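Side-chain contacts in flagellar biosynthetic protein FliP (Thermotoga maritima MSB8, PDB 5H72), which probably takes part in flagellum-specific protein export, as a membrane protein of the export gate whose periplasmic domain is the piece in this structure: residues A[34-39]-A[74-79]; A[45-50]-A[55-60]. One frame throughout, in Å; residues are numbered along the deposited sequence.

Contact 1 of 2, residues A[34-39]-A[74-79]; sequences INELKN and LGELEV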
loop_
_atom_site.group_PDB
_atom_site.type_symbol
_atom_site.label_atom_id
_atom_site.label_comp_id
_atom_site.label_asym_id
_atom_site.label_seq_id
_atom_site.Cartn_x
_atom_site.Cartn_y
_atom_site.Cartn_z
ATOM N N ILE A 34 -0.251 14.974 0.861
ATOM C CA ILE A 34 0.050 16.393 0.977
ATOM C C ILE A 34 0.159 16.829 2.443
ATOM O O ILE A 34 1.095 17.531 2.821
ATOM C CB ILE A 34 -1.007 17.232 0.239
ATOM C CG1 ILE A 34 -0.791 17.109 -1.270
ATOM C CG2 ILE A 34 -0.950 18.691 0.672
ATOM C CD1 ILE A 34 -1.946 17.611 -2.099
ATOM N N ASN A 35 -0.778 16.391 3.275
ATOM C CA ASN A 35 -0.754 16.740 4.695
ATOM C C ASN A 35 0.503 16.226 5.394
ATOM O O ASN A 35 1.111 16.942 6.185
ATOM C CB ASN A 35 -1.996 16.199 5.387
ATOM C CG ASN A 35 -2.085 16.613 6.844
ATOM O OD1 ASN A 35 -2.021 15.777 7.741
ATOM N ND2 ASN A 35 -2.242 17.908 7.088
ATOM N N GLU A 36 0.895 14.987 5.088
ATOM C CA GLU A 36 2.106 14.385 5.653
ATOM C C GLU A 36 3.343 15.175 5.243
ATOM O O GLU A 36 4.254 15.377 6.042
ATOM C CB GLU A 36 2.262 12.926 5.201
ATOM C CG GLU A 36 1.486 11.920 6.036
ATOM C CD GLU A 36 2.031 11.784 7.455
ATOM O OE1 GLU A 36 3.185 11.333 7.620
ATOM O OE2 GLU A 36 1.300 12.128 8.407
ATOM N N LEU A 37 3.364 15.614 3.987
ATOM C CA LEU A 37 4.502 16.347 3.460
ATOM C C LEU A 37 4.627 17.725 4.113
ATOM O O LEU A 37 5.732 18.180 4.402
ATOM C CB LEU A 37 4.395 16.484 1.934
ATOM C CG LEU A 37 4.750 15.247 1.098
ATOM C CD1 LEU A 37 4.237 15.404 -0.313
ATOM C CD2 LEU A 37 6.251 14.985 1.079
ATOM N N LYS A 38 3.496 18.386 4.345
ATOM C CA LYS A 38 3.513 19.696 4.977
ATOM C C LYS A 38 3.866 19.574 6.445
ATOM O O LYS A 38 4.732 20.292 6.937
ATOM C CB LYS A 38 2.166 20.406 4.821
ATOM C CG LYS A 38 1.891 20.862 3.402
ATOM C CD LYS A 38 0.702 21.806 3.347
ATOM C CE LYS A 38 0.410 22.217 1.905
ATOM N NZ LYS A 38 -0.766 23.138 1.804
ATOM N N ASN A 39 3.198 18.662 7.142
ATOM C CA ASN A 39 3.373 18.545 8.581
ATOM C C ASN A 39 4.792 18.126 8.968
ATOM O O ASN A 39 5.238 18.402 10.079
ATOM C CB ASN A 39 2.332 17.582 9.164
ATOM C CG ASN A 39 0.924 18.202 9.203
ATOM O OD1 ASN A 39 0.769 19.426 9.140
ATOM N ND2 ASN A 39 -0.099 17.359 9.319
ATOM N N LEU A 74 9.594 9.278 -0.222
ATOM C CA LEU A 74 10.877 9.823 0.217
ATOM C C LEU A 74 10.718 10.501 1.559
ATOM O O LEU A 74 11.500 10.250 2.478
ATOM C CB LEU A 74 11.436 10.816 -0.801
ATOM C CG LEU A 74 12.140 10.237 -2.025
ATOM C CD1 LEU A 74 12.834 11.357 -2.782
ATOM C CD2 LEU A 74 13.136 9.153 -1.618
ATOM N N GLY A 75 9.692 11.345 1.669
ATOM C CA GLY A 75 9.374 12.020 2.914
ATOM C C GLY A 75 9.180 11.080 4.093
ATOM O O GLY A 75 9.686 11.338 5.183
ATOM N N GLU A 76 8.453 9.985 3.891
ATOM C CA GLU A 76 8.187 9.055 4.995
ATOM C C GLU A 76 9.454 8.340 5.445
ATOM O O GLU A 76 9.650 8.109 6.624
ATOM C CB GLU A 76 7.134 8.014 4.604
ATOM C CG GLU A 76 5.731 8.575 4.389
ATOM C CD GLU A 76 5.194 9.268 5.621
ATOM O OE1 GLU A 76 5.383 8.723 6.726
ATOM O OE2 GLU A 76 4.597 10.355 5.487
ATOM N N LEU A 77 10.317 7.989 4.497
ATOM C CA LEU A 77 11.556 7.304 4.844
ATOM C C LEU A 77 12.477 8.243 5.615
ATOM O O LEU A 77 13.055 7.849 6.624
ATOM C CB LEU A 77 12.238 6.752 3.588
ATOM C CG LEU A 77 11.471 5.592 2.936
ATOM C CD1 LEU A 77 11.932 5.348 1.507
ATOM C CD2 LEU A 77 11.592 4.312 3.765
ATOM N N GLU A 78 12.584 9.492 5.167
ATOM C CA GLU A 78 13.377 10.500 5.880
ATOM C C GLU A 78 12.935 10.644 7.329
ATOM O O GLU A 78 13.763 10.692 8.228
ATOM C CB GLU A 78 13.300 11.860 5.173
ATOM C CG GLU A 78 14.077 11.909 3.851
ATOM C CD GLU A 78 13.462 12.863 2.830
ATOM O OE1 GLU A 78 12.498 13.582 3.181
ATOM O OE2 GLU A 78 13.937 12.891 1.671
ATOM N N VAL A 79 11.630 10.708 7.562
ATOM C CA VAL A 79 11.128 10.791 8.925
ATOM C C VAL A 79 11.341 9.466 9.655
ATOM O O VAL A 79 11.698 9.462 10.831
ATOM C CB VAL A 79 9.627 11.182 8.962
ATOM C CG1 VAL A 79 9.102 11.232 10.408
ATOM C CG2 VAL A 79 9.412 12.520 8.258
#
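Glu36 and Glu76 make the one close side-chain meeting between 34-39 and 74-79, and it is acid against acid: Glu36 OE1 lies 2.7 Å from Glu76 OE2. The two side chains run at about a right angle to each other, with their carboxylate planes turned 40° apart. Glu36 starts out toward helix 65-80 and then folds back at chi2 (-68°), which wraps its own chain round the other acid's oxygen; Glu76 OE2 is thus also 3.5 Å from Glu36 CB and 3.5 Å from Glu36 CG. Glu76 leaves its helix along the flank instead, and its bend at chi2 (-59°) carries the carboxylate across to meet its mate. What makes the pairing tolerable in a buried place is probably Arg28 of the second subunit, whose NH1 forms salt bridges with Glu36 OE1 and Glu76 OE1. Phe32 of that subunit packs on both acids as well, while Phe72 of the same chain touches Glu36. The domain is a small all-helical one, and at this point its first and last helices come together at a subunit interface, so the two acids of one chain both receive Arg28 of the second subunit. One residue on, Leu37 reaches toward Gly75, its CD2 stopping 4.7 Å from Gly75 CA. A CB on that glycine would point at Leu37 and come tightly against CD2, so the bare glycine probably allows the helices to approach as they do here. Leu37 also packs on Leu68 and on Val46 of helix 43-52.

Contact 2 of 2, residues A[45-50]-A[55-60]; sequences NVFMLA and IEIAKI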
loop_
_atom_site.group_PDB
_atom_site.type_symbol
_atom_site.label_atom_id
_atom_site.label_comp_id
_atom_site.label_asym_id
_atom_site.label_seq_id
_atom_site.Cartn_x
_atom_site.Cartn_y
_atom_site.Cartn_z
ATOM N N ASN A 45 10.775 18.015 -1.426
ATOM C CA ASN A 45 10.804 16.780 -2.212
ATOM C C ASN A 45 9.951 16.900 -3.459
ATOM O O ASN A 45 10.362 16.485 -4.540
ATOM C CB ASN A 45 10.325 15.581 -1.393
ATOM C CG ASN A 45 11.260 15.234 -0.260
ATOM O OD1 ASN A 45 12.405 15.687 -0.221
ATOM N ND2 ASN A 45 10.784 14.416 0.668
ATOM N N VAL A 46 8.766 17.478 -3.309
ATOM C CA VAL A 46 7.866 17.648 -4.438
ATOM C C VAL A 46 8.475 18.558 -5.485
ATOM O O VAL A 46 8.574 18.190 -6.656
ATOM C CB VAL A 46 6.527 18.230 -4.008
ATOM C CG1 VAL A 46 5.610 18.371 -5.207
ATOM C CG2 VAL A 46 5.898 17.374 -2.919
ATOM N N PHE A 47 8.889 19.747 -5.052
ATOM C CA PHE A 47 9.511 20.729 -5.941
ATOM C C PHE A 47 10.770 20.194 -6.610
ATOM O O PHE A 47 10.978 20.408 -7.803
ATOM C CB PHE A 47 9.834 22.010 -5.167
ATOM C CG PHE A 47 8.618 22.769 -4.742
ATOM C CD1 PHE A 47 7.773 23.324 -5.688
ATOM C CD2 PHE A 47 8.308 22.917 -3.408
ATOM C CE1 PHE A 47 6.641 24.019 -5.311
ATOM C CE2 PHE A 47 7.174 23.612 -3.025
ATOM C CZ PHE A 47 6.338 24.161 -3.982
ATOM N N MET A 48 11.597 19.486 -5.847
ATOM C CA MET A 48 12.812 18.908 -6.405
ATOM C C MET A 48 12.472 17.912 -7.504
ATOM O O MET A 48 13.029 17.977 -8.596
ATOM C CB MET A 48 13.648 18.232 -5.317
ATOM C CG MET A 48 14.784 17.377 -5.876
ATOM S SD MET A 48 15.695 16.400 -4.653
ATOM C CE MET A 48 14.465 15.204 -4.130
ATOM N N LEU A 49 11.547 17.000 -7.217
ATOM C CA LEU A 49 11.159 15.982 -8.188
ATOM C C LEU A 49 10.479 16.611 -9.398
ATOM O O LEU A 49 10.597 16.106 -10.513
ATOM C CB LEU A 49 10.240 14.938 -7.544
ATOM C CG LEU A 49 10.885 13.625 -7.087
ATOM C CD1 LEU A 49 12.253 13.852 -6.487
ATOM C CD2 LEU A 49 10.003 12.905 -6.077
ATOM N N ALA A 50 9.770 17.711 -9.170
ATOM C CA ALA A 50 9.068 18.424 -10.233
ATOM C C ALA A 50 10.053 19.076 -11.190
ATOM O O ALA A 50 9.913 18.983 -12.407
ATOM C CB ALA A 50 8.136 19.477 -9.646
ATOM N N ILE A 55 8.468 19.679 -14.914
ATOM C CA ILE A 55 7.126 20.065 -14.496
ATOM C C ILE A 55 7.184 21.384 -13.718
ATOM O O ILE A 55 7.967 21.529 -12.776
ATOM C CB ILE A 55 6.469 18.959 -13.640
ATOM C CG1 ILE A 55 6.257 17.705 -14.493
ATOM C CG2 ILE A 55 5.148 19.424 -13.068
ATOM C CD1 ILE A 55 5.698 16.511 -13.722
ATOM N N GLU A 56 6.364 22.348 -14.119
ATOM C CA GLU A 56 6.398 23.669 -13.500
ATOM C C GLU A 56 5.203 23.908 -12.594
ATOM O O GLU A 56 4.084 24.109 -13.073
ATOM C CB GLU A 56 6.453 24.756 -14.575
ATOM C CG GLU A 56 7.733 24.731 -15.388
ATOM C CD GLU A 56 7.845 25.916 -16.322
ATOM O OE1 GLU A 56 8.945 26.509 -16.391
ATOM O OE2 GLU A 56 6.838 26.253 -16.985
ATOM N N ILE A 57 5.452 23.899 -11.284
ATOM C CA ILE A 57 4.389 24.079 -10.297
ATOM C C ILE A 57 4.720 25.192 -9.311
ATOM O O ILE A 57 5.893 25.461 -9.040
ATOM C CB ILE A 57 4.120 22.769 -9.508
ATOM C CG1 ILE A 57 5.388 22.297 -8.799
ATOM C CG2 ILE A 57 3.602 21.678 -10.429
ATOM C CD1 ILE A 57 5.171 21.136 -7.853
ATOM N N ALA A 58 3.684 25.828 -8.766
ATOM C CA ALA A 58 3.853 26.872 -7.750
ATOM C C ALA A 58 3.620 26.342 -6.332
ATOM O O ALA A 58 4.192 26.861 -5.366
ATOM C CB ALA A 58 2.915 28.038 -8.034
ATOM N N LYS A 59 2.771 25.320 -6.206
ATOM C CA LYS A 59 2.498 24.699 -4.908
ATOM C C LYS A 59 2.301 23.192 -5.047
ATOM O O LYS A 59 1.967 22.706 -6.131
ATOM C CB LYS A 59 1.273 25.339 -4.264
ATOM C CG LYS A 59 0.064 25.409 -5.158
ATOM C CD LYS A 59 -0.701 26.677 -4.836
ATOM C CE LYS A 59 -2.198 26.509 -4.993
ATOM N NZ LYS A 59 -2.895 27.698 -4.416
ATOM N N ILE A 60 2.503 22.448 -3.960
ATOM C CA ILE A 60 2.557 20.993 -4.079
ATOM C C ILE A 60 1.203 20.389 -4.441
ATOM O O ILE A 60 1.140 19.271 -4.957
ATOM C CB ILE A 60 3.094 20.321 -2.797
ATOM C CG1 ILE A 60 2.185 20.570 -1.597
ATOM C CG2 ILE A 60 4.514 20.802 -2.502
ATOM C CD1 ILE A 60 2.599 19.770 -0.378
#
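Phe47 reaches from helix 43-52 to the segment 55-60, its ring crossing the side chain of Ile60 at about a right angle. From CB, which starts along the helix flank, chi1 (-69°) sets CG anti to the carbonyl carbon and brings the ring round to the loop. On one flank CD1 meets the end of Ile57, 4.0 Å from Ile57 CD1; on the other, CE2 lies 3.9 Å from Ile60 CG2. At the far end the ring presents its edge to Ala58, where CE1 and CZ both approach Ala58 O, at 3.8 Å and 3.7 Å. CZ is also 4.0 Å from Lys59 CA. An alanine here would take away the whole ring and is likely to leave Ile57 CD1 and Ile60 CG2 without their cover on the ring side, with the 58-59 backbone losing the surface it lies along.

This loop joins helix 43-52 to helix 65-80, doubling back along the helix it has just left. Its return begins with Ile55 N donating to Ala50 O (3.0 Å, N-H...O 156°), an i+5 to i backbone bond consistent with a Schellman-type helix end.

Next to the ring, Ile57 holds CG1 between its backbone N and carbonyl carbon (chi1 58°), which sends CD1 inward to Ala50 CB, 3.8 Å away, and to Val46 CG1. Val46 straddles Ile60 CG2, with CB at 3.6 Å from that methyl and both its own methyls close by. Ala63 and Ala71 also touch Val46, and Ile34 and Lys38 of helix 17-39 lie against Ile60.

How the contacts relate
Contact 2 is nested in sequence inside the loop that contact 1 closes, and their centres lie 14 Å apart. They still touch at several points. Leu37 CD1 is 3.7 Å from Val46 CG2, and Ile34 CG2 is 3.9 Å from Ile60 CD1, so one face of helix 17-39 rests on the apolar layer between 45-50 and 55-60. The polar join is a probable hydrogen bond from Asn45 ND2 to Glu78 OE1 (3.2 Å), tying helix 43-52 to helix 65-80. In character they differ: contact 1 is acidic and shared with Arg28 of the second subunit, whereas contact 2 is mostly apolar, though Met48 on its helix meets Tyr18 of the third subunit.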